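Local atomic coordinates of phenylalanine hydroxylase (PDB entry 2V27), a protein that probably hydroxylates L-phenylalanine to L-tyrosine with molecular oxygen and tetrahydrobiopterin at a single non-haem iron, the first step of phenylalanine degradation. Residues D119-H122 and E123-H127; L161-T165 and I166-L170; E19-T22 and E23-L26. All coordinates share one frame; numbering follows the deposited sequence. Where two conformers were deposited one is given.

Contact 1 (D119-H122 and E123-H127). With FE (Fe (III) ion), chain E.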
loop_
_atom_site.group_PDB
_atom_site.type_symbol
_atom_site.label_atom_id
_atom_site.label_comp_id
_atom_site.label_asym_id
_atom_site.label_seq_id
_atom_site.Cartn_x
_atom_site.Cartn_y
_atom_site.Cartn_z
ATOM N N ASP B 119 3.608 3.983 -18.978
ATOM C CA ASP B 119 3.136 4.032 -20.360
ATOM C C ASP B 119 3.574 5.325 -21.044
ATOM O O ASP B 119 4.274 6.166 -20.457
ATOM C CB ASP B 119 1.612 3.747 -20.484
ATOM C CG ASP B 119 0.745 4.912 -20.069
ATOM O OD1 ASP B 119 -0.485 4.821 -20.354
ATOM O OD2 ASP B 119 1.257 5.955 -19.541
ATOM N N ILE B 120 3.144 5.517 -22.295
ATOM C CA ILE B 120 3.616 6.648 -23.072
ATOM C C ILE B 120 3.149 7.973 -22.463
ATOM O O ILE B 120 3.868 8.987 -22.553
ATOM C CB ILE B 120 3.232 6.496 -24.560
ATOM C CG1 ILE B 120 3.990 7.513 -25.395
ATOM C CG2 ILE B 120 1.737 6.643 -24.818
ATOM C CD1 ILE B 120 3.947 7.139 -26.946
ATOM N N PHE B 121 1.953 7.970 -21.836
ATOM C CA PHE B 121 1.509 9.175 -21.146
ATOM C C PHE B 121 2.399 9.518 -19.918
ATOM O O PHE B 121 2.817 10.680 -19.752
ATOM C CB PHE B 121 0.020 9.083 -20.759
ATOM C CG PHE B 121 -0.465 10.347 -20.102
ATOM C CD1 PHE B 121 -0.785 11.455 -20.889
ATOM C CD2 PHE B 121 -0.516 10.483 -18.687
ATOM C CE1 PHE B 121 -1.193 12.697 -20.288
ATOM C CE2 PHE B 121 -0.915 11.699 -18.085
ATOM C CZ PHE B 121 -1.255 12.804 -18.858
ATOM N N HIS B 122 2.641 8.541 -19.063
ATOM C CA HIS B 122 3.572 8.768 -17.942
ATOM C C HIS B 122 4.900 9.389 -18.423
ATOM O O HIS B 122 5.375 10.381 -17.890
ATOM C CB HIS B 122 3.836 7.488 -17.164
ATOM C CG HIS B 122 4.962 7.639 -16.187
ATOM N ND1 HIS B 122 4.885 8.524 -15.123
ATOM C CD2 HIS B 122 6.218 7.137 -16.170
ATOM C CE1 HIS B 122 6.021 8.475 -14.439
ATOM N NE2 HIS B 122 6.850 7.641 -15.056
ATOM N N GLU B 123 5.500 8.824 -19.471
ATOM C CA GLU B 123 6.840 9.279 -19.868
ATOM C C GLU B 123 6.778 10.634 -20.537
ATOM O O GLU B 123 7.602 11.492 -20.186
ATOM C CB GLU B 123 7.522 8.266 -20.838
ATOM C CG GLU B 123 7.537 6.801 -20.360
ATOM C CD GLU B 123 8.431 6.537 -19.169
ATOM O OE1 GLU B 123 8.909 7.503 -18.494
ATOM O OE2 GLU B 123 8.666 5.324 -18.902
ATOM N N ILE B 124 5.858 10.821 -21.502
ATOM C CA ILE B 124 5.874 12.073 -22.251
ATOM C C ILE B 124 5.290 13.233 -21.419
ATOM O O ILE B 124 5.870 14.315 -21.392
ATOM C CB ILE B 124 5.180 11.909 -23.649
ATOM C CG1 ILE B 124 6.016 10.954 -24.522
ATOM C CG2 ILE B 124 5.010 13.250 -24.349
ATOM C CD1 ILE B 124 5.488 10.818 -25.951
ATOM N N PHE B 125 4.158 12.994 -20.745
ATOM C CA PHE B 125 3.597 14.036 -19.925
ATOM C C PHE B 125 4.371 14.213 -18.600
ATOM O O PHE B 125 4.660 15.360 -18.150
ATOM C CB PHE B 125 2.113 13.764 -19.673
ATOM C CG PHE B 125 1.417 14.918 -19.042
ATOM C CD1 PHE B 125 0.665 15.826 -19.812
ATOM C CD2 PHE B 125 1.463 15.046 -17.680
ATOM C CE1 PHE B 125 0.018 16.930 -19.188
ATOM C CE2 PHE B 125 0.838 16.082 -17.054
ATOM C CZ PHE B 125 0.113 17.026 -17.762
ATOM N N GLY B 126 4.711 13.098 -17.962
ATOM C CA GLY B 126 5.367 13.197 -16.655
ATOM C C GLY B 126 6.830 13.656 -16.659
ATOM O O GLY B 126 7.244 14.397 -15.744
ATOM N N HIS B 127 7.642 13.116 -17.605
ATOM C CA HIS B 127 9.103 13.369 -17.608
ATOM C C HIS B 127 9.612 14.308 -18.708
ATOM O O HIS B 127 10.473 15.163 -18.496
ATOM C CB HIS B 127 9.893 12.056 -17.665
ATOM C CG HIS B 127 9.724 11.186 -16.444
ATOM N ND1 HIS B 127 9.936 11.630 -15.145
ATOM C CD2 HIS B 127 9.323 9.899 -16.339
ATOM C CE1 HIS B 127 9.693 10.636 -14.303
ATOM N NE2 HIS B 127 9.307 9.585 -14.993
HETATM FE FE FE E . 8.778 7.574 -14.434
HETATM O O HOH W 1 9.690 6.683 -16.095
HETATM O O HOH W 2 8.476 5.387 -13.971
#
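The two-histidine, one-carboxylate facial triad of the biopterin-dependent hydroxylases takes both of its histidines from the start of helix 120-131, where His-122 and His-127 meet at the iron. NE2 of His-122 lies 2.0 Å from the Fe (III) ion and NE2 of His-127 lies 2.2 Å from it. His-122 NE2 and His-127 NE2 are therefore only 3.1 Å apart, a separation imposed by the shared metal and not a hydrogen bond. Their ring planes cross at 82°, an oblique meeting. The two histidines, five positions apart, differ in their first torsions, and a wider pi-type turn at 123-127 also lies in this stretch. At the far side of its ring, His-122 ND1 is hydrogen-bonded to Ser-186 OG; this second-shell bond, with the iron at NE2, should restrain the ring's rotation.

Glu-123, within the same HEIFGH sequence, does not bind iron directly. Its chain is bent at chi2 (-69°), which folds the carboxylate back beside His-122, with Glu-123 OE1 3.6 Å from CD2 of that ring. Glu-123 OE1 also lies in the plane of the His-127 ring, at its edge, and accepts a hydrogen bond of 2.7 Å from water 1, itself a ligand of the metal.

Away from the iron, Phe-121 and Phe-125 run side by side. Their planes differ by 18°, but the rings are slid apart; there is also a CH-pi contact, with Phe-125 CB 3.7 Å from the Phe-121 ring centroid. Trp-28 and Phe-32 of helix 22-38 meet these two rings edge-to-face. Asp-119 is the N-cap: OD2 accepts from His-122 N at 3.0 Å, while OD1 forms a salt bridge with Arg-107.

Contact 2 (L161-T165 and I166-L170). With FE (Fe (III) ion), chain E.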
loop_
_atom_site.group_PDB
_atom_site.type_symbol
_atom_site.label_atom_id
_atom_site.label_comp_id
_atom_site.label_asym_id
_atom_site.label_seq_id
_atom_site.Cartn_x
_atom_site.Cartn_y
_atom_site.Cartn_z
ATOM N N LEU B 161 17.672 6.611 -5.170
ATOM C CA LEU B 161 17.922 8.009 -5.479
ATOM C C LEU B 161 16.978 8.513 -6.603
ATOM O O LEU B 161 16.349 9.577 -6.484
ATOM C CB LEU B 161 19.389 8.253 -5.880
ATOM C CG LEU B 161 19.740 9.693 -6.315
ATOM C CD1 LEU B 161 19.395 10.817 -5.269
ATOM C CD2 LEU B 161 21.254 9.763 -6.712
ATOM N N TYR B 162 16.826 7.732 -7.663
ATOM C CA TYR B 162 16.004 8.078 -8.814
ATOM C C TYR B 162 14.549 8.190 -8.337
ATOM O O TYR B 162 13.833 9.156 -8.685
ATOM C CB TYR B 162 16.136 6.944 -9.834
ATOM C CG TYR B 162 15.577 7.229 -11.230
ATOM C CD1 TYR B 162 16.401 7.816 -12.205
ATOM C CD2 TYR B 162 14.265 6.927 -11.561
ATOM C CE1 TYR B 162 15.941 8.090 -13.491
ATOM C CE2 TYR B 162 13.784 7.184 -12.889
ATOM C CZ TYR B 162 14.670 7.758 -13.826
ATOM O OH TYR B 162 14.324 8.084 -15.140
ATOM N N TRP B 163 14.132 7.251 -7.486
ATOM C CA TRP B 163 12.756 7.202 -7.012
ATOM C C TRP B 163 12.403 8.511 -6.301
ATOM O O TRP B 163 11.360 9.099 -6.556
ATOM C CB TRP B 163 12.602 6.015 -6.046
ATOM C CG TRP B 163 11.207 5.863 -5.502
ATOM C CD1 TRP B 163 10.748 6.206 -4.225
ATOM C CD2 TRP B 163 10.099 5.259 -6.178
ATOM N NE1 TRP B 163 9.403 5.863 -4.105
ATOM C CE2 TRP B 163 8.983 5.262 -5.275
ATOM C CE3 TRP B 163 9.927 4.734 -7.466
ATOM C CZ2 TRP B 163 7.704 4.758 -5.651
ATOM C CZ3 TRP B 163 8.674 4.216 -7.829
ATOM C CH2 TRP B 163 7.576 4.232 -6.923
ATOM N N PHE B 164 13.286 8.934 -5.408
ATOM C CA PHE B 164 13.009 10.102 -4.619
ATOM C C PHE B 164 13.256 11.443 -5.295
ATOM O O PHE B 164 13.000 12.491 -4.680
ATOM C CB PHE B 164 13.762 9.989 -3.312
ATOM C CG PHE B 164 13.124 8.987 -2.372
ATOM C CD1 PHE B 164 13.780 7.782 -2.029
ATOM C CD2 PHE B 164 11.827 9.255 -1.864
ATOM C CE1 PHE B 164 13.177 6.854 -1.122
ATOM C CE2 PHE B 164 11.202 8.372 -0.984
ATOM C CZ PHE B 164 11.881 7.169 -0.594
ATOM N N THR B 165 13.754 11.435 -6.549
ATOM C CA THR B 165 14.032 12.678 -7.308
ATOM C C THR B 165 13.188 12.636 -8.586
ATOM O O THR B 165 12.093 13.178 -8.623
ATOM C CB THR B 165 15.574 12.842 -7.622
ATOM O OG1 THR B 165 16.107 11.636 -8.208
ATOM C CG2 THR B 165 16.304 13.128 -6.304
ATOM N N ILE B 166 13.676 11.956 -9.615
ATOM C CA ILE B 166 12.967 11.918 -10.892
ATOM C C ILE B 166 11.534 11.397 -10.799
ATOM O O ILE B 166 10.666 11.899 -11.553
ATOM C CB ILE B 166 13.839 11.112 -11.900
ATOM C CG1 ILE B 166 15.106 11.980 -12.218
ATOM C CG2 ILE B 166 13.046 10.744 -13.212
ATOM C CD1 ILE B 166 16.151 11.289 -12.990
ATOM N N GLU B 167 11.277 10.371 -9.953
ATOM C CA GLU B 167 9.908 9.858 -9.895
ATOM C C GLU B 167 9.011 10.643 -8.902
ATOM O O GLU B 167 7.876 11.019 -9.269
ATOM C CB GLU B 167 9.853 8.328 -9.673
ATOM C CG GLU B 167 10.585 7.603 -10.786
ATOM C CD GLU B 167 9.822 7.663 -12.139
ATOM O OE1 GLU B 167 10.422 7.244 -13.153
ATOM O OE2 GLU B 167 8.635 8.079 -12.209
ATOM N N PHE B 168 9.471 10.855 -7.668
ATOM C CA PHE B 168 8.612 11.433 -6.612
ATOM C C PHE B 168 9.118 12.714 -5.963
ATOM O O PHE B 168 8.701 13.083 -4.869
ATOM C CB PHE B 168 8.271 10.332 -5.556
ATOM C CG PHE B 168 7.267 9.351 -6.090
ATOM C CD1 PHE B 168 7.681 8.263 -6.841
ATOM C CD2 PHE B 168 5.898 9.611 -5.971
ATOM C CE1 PHE B 168 6.751 7.419 -7.461
ATOM C CE2 PHE B 168 4.965 8.773 -6.579
ATOM C CZ PHE B 168 5.405 7.663 -7.327
ATOM N N GLY B 169 10.009 13.411 -6.660
ATOM C CA GLY B 169 10.555 14.658 -6.123
ATOM C C GLY B 169 9.557 15.788 -5.971
ATOM O O GLY B 169 8.696 15.992 -6.821
ATOM N N LEU B 170 9.705 16.497 -4.861
ATOM C CA LEU B 170 8.927 17.688 -4.612
ATOM C C LEU B 170 9.842 18.891 -4.445
ATOM O O LEU B 170 11.059 18.741 -4.220
ATOM C CB LEU B 170 8.096 17.541 -3.316
ATOM C CG LEU B 170 7.147 16.332 -3.251
ATOM C CD1 LEU B 170 6.347 16.390 -1.924
ATOM C CD2 LEU B 170 6.181 16.344 -4.438
HETATM FE FE FE E . 8.778 7.574 -14.434
HETATM O O HOH W 3 10.684 12.379 -2.946
HETATM O O HOH W 2 8.476 5.387 -13.971
HETATM O O HOH W 1 9.690 6.683 -16.095
#
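The Tyr-162 ring carries Ile-166 over one face and Glu-167 at its edge. Ile-166 CB sits 3.9 Å from the Tyr-162 ring centroid and only 8° off the normal, a CH-pi contact centred on the ring, while the CG2 and CD1 branches spread over the CZ and CE1 side. At the edge, near the ring plane, Glu-167 OE1 is 3.4 Å from Tyr-162 CE2. The Trp-163 indole receives Phe-168 on one face, with Phe-168 CD1 3.6 Å from Trp-163 CE2; the planes are inclined by 38°, an oblique pairing. Trp-163 O lies at the edge of the Phe-168 ring, in its plane, and Trp-163 CD1 in turn rests over the face of Phe-164.

A pi-type widening of the last turn of helix 152-167 accompanies the pairs five residues apart, Tyr-162 with Glu-167 and Trp-163 with Phe-168. The evidence is two successive i+5 bonds: Glu-167 N to Tyr-162 O at 3.1 Å and Phe-168 N to Trp-163 O at 2.8 Å. Tyr-162 O also accepts from Thr-165 N, the two donors arriving from opposite faces of the carbonyl plane.

Glu-167 is the carboxylate of the iron triad and binds through both oxygens, with OE1 2.1 Å and OE2 2.3 Å from the metal. A bend at chi2 (-71°) turns the carboxylate toward the iron, whose histidine ligands are His-122 and His-127. At the helix end, water 3 bridges Phe-164 O and Phe-168 O, donating to each at 2.9 Å, and Trp-163 NE1 is hydrogen-bonded to Gln-221.

Contact 3 (E19-T22 and E23-L26)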
loop_
_atom_site.group_PDB
_atom_site.type_symbol
_atom_site.label_atom_id
_atom_site.label_comp_id
_atom_site.label_asym_id
_atom_site.label_seq_id
_atom_site.Cartn_x
_atom_site.Cartn_y
_atom_site.Cartn_z
ATOM N N GLU B 19 1.026 4.088 -35.549
ATOM C CA GLU B 19 -0.385 4.315 -35.779
ATOM C C GLU B 19 -1.175 4.041 -34.519
ATOM O O GLU B 19 -1.239 2.902 -34.033
ATOM C CB GLU B 19 -0.913 3.467 -36.946
ATOM C CG GLU B 19 -2.329 3.814 -37.286
ATOM C CD GLU B 19 -2.675 3.402 -38.661
ATOM O OE1 GLU B 19 -3.158 2.264 -38.820
ATOM O OE2 GLU B 19 -2.432 4.203 -39.569
ATOM N N TRP B 20 -1.729 5.123 -33.980
ATOM C CA TRP B 20 -2.531 5.054 -32.772
ATOM C C TRP B 20 -3.981 5.091 -33.199
ATOM O O TRP B 20 -4.364 5.898 -34.065
ATOM C CB TRP B 20 -2.223 6.250 -31.844
ATOM C CG TRP B 20 -0.808 6.240 -31.321
ATOM C CD1 TRP B 20 0.242 7.031 -31.757
ATOM C CD2 TRP B 20 -0.274 5.386 -30.312
ATOM N NE1 TRP B 20 1.384 6.723 -31.045
ATOM C CE2 TRP B 20 1.095 5.732 -30.146
ATOM C CE3 TRP B 20 -0.823 4.409 -29.474
ATOM C CZ2 TRP B 20 1.927 5.108 -29.198
ATOM C CZ3 TRP B 20 0.003 3.787 -28.541
ATOM C CH2 TRP B 20 1.371 4.157 -28.395
ATOM N N SER B 21 -4.782 4.241 -32.560
ATOM C CA SER B 21 -6.223 4.232 -32.833
ATOM C C SER B 21 -6.949 5.459 -32.307
ATOM O O SER B 21 -6.432 6.192 -31.454
ATOM C CB SER B 21 -6.841 2.978 -32.262
ATOM O OG SER B 21 -7.025 3.136 -30.870
ATOM N N THR B 22 -8.148 5.701 -32.821
ATOM C CA THR B 22 -8.985 6.805 -32.333
ATOM C C THR B 22 -9.246 6.630 -30.825
ATOM O O THR B 22 -9.233 7.626 -30.077
ATOM C CB THR B 22 -10.315 6.834 -33.079
ATOM O OG1 THR B 22 -10.757 5.485 -33.221
ATOM C CG2 THR B 22 -10.135 7.453 -34.480
ATOM N N GLU B 23 -9.443 5.382 -30.392
ATOM C CA GLU B 23 -9.614 5.069 -28.949
ATOM C C GLU B 23 -8.360 5.379 -28.125
ATOM O O GLU B 23 -8.458 5.922 -27.029
ATOM C CB GLU B 23 -10.053 3.615 -28.709
ATOM C CG GLU B 23 -10.083 3.192 -27.239
ATOM C CD GLU B 23 -11.188 3.857 -26.395
ATOM O OE1 GLU B 23 -11.841 4.865 -26.804
ATOM O OE2 GLU B 23 -11.392 3.339 -25.281
ATOM N N GLU B 24 -7.193 5.011 -28.647
ATOM C CA GLU B 24 -5.924 5.327 -27.953
ATOM C C GLU B 24 -5.740 6.846 -27.853
ATOM O O GLU B 24 -5.325 7.369 -26.795
ATOM C CB GLU B 24 -4.770 4.598 -28.656
ATOM C CG GLU B 24 -4.773 3.133 -28.355
ATOM C CD GLU B 24 -3.963 2.310 -29.309
ATOM O OE1 GLU B 24 -3.748 2.727 -30.472
ATOM O OE2 GLU B 24 -3.518 1.243 -28.857
ATOM N N ASN B 25 -6.063 7.579 -28.913
ATOM C CA ASN B 25 -5.957 9.043 -28.895
ATOM C C ASN B 25 -6.946 9.674 -27.917
ATOM O O ASN B 25 -6.635 10.661 -27.259
ATOM C CB ASN B 25 -6.167 9.638 -30.303
ATOM C CG ASN B 25 -4.970 9.404 -31.228
ATOM O OD1 ASN B 25 -3.781 9.334 -30.788
ATOM N ND2 ASN B 25 -5.278 9.305 -32.532
ATOM N N LEU B 26 -8.144 9.102 -27.835
ATOM C CA LEU B 26 -9.136 9.566 -26.878
ATOM C C LEU B 26 -8.667 9.317 -25.437
ATOM O O LEU B 26 -8.893 10.182 -24.582
ATOM C CB LEU B 26 -10.479 8.879 -27.147
ATOM C CG LEU B 26 -11.714 9.459 -26.467
ATOM C CD1 LEU B 26 -11.961 10.890 -26.901
ATOM C CD2 LEU B 26 -12.942 8.589 -26.850
#
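Glu-24 reaches back over Ser-21, and its CB, CG and OE1 each meet that residue. CB lies 3.5 Å from Ser-21 OG, and CG remains alongside the same hydroxyl. With CG anti to the carbonyl carbon (chi1 -74°) and the chain extended beyond it, the carboxylate is carried to the backbone of the preceding loop. CD comes to the edge of the Trp-20 indole, 3.8 Å from CE3, with the carboxylate and ring planes 71° apart. OE1 accepts from Ser-21 N at 2.8 Å, a nearly straight bond (169°) that meets the oxygen on its anti side. Lys-10 forms a salt bridge to this OE1, and Thr-5 OG1 is hydrogen-bonded to OE2, so the carboxylate also links helix 22-38 to the chain's N-terminal residues.

The return bond runs from Glu-24 N to Ser-21 OG, 2.9 Å long. Ser-21 O then accepts from Asn-25 N at 2.9 Å, starting the regular helical pattern, while Asn-25 OD1 is hydrogen-bonded to Ile-61 N. Reciprocal side-chain-to-backbone bonds between Ser-21, the N-cap, and Glu-24, three residues on, define a capping box at the start of helix 22-38.

Contacts 1 and 2 are buried and meet at the iron: helix 120-131 supplies two histidines, the end of helix 152-167 supplies the glutamate, and waters 1 and 2 complete the shared coordination. Both combine metal ligands with packed aromatic side chains, and both have a pi-type turn, in the opening turns of one helix and the last turn of the other. Contact 3 is a surface contact, its nearest atoms about 18 Å from contact 2, and relies on polar capping and salt bridges. It still joins contact 1 by packing, Trp-20 CZ2 lying 3.6 Å from Ile-120 CD1. Contacts 1 and 3 each contain an N-cap, Asp-119 buried and Ser-21 partly exposed.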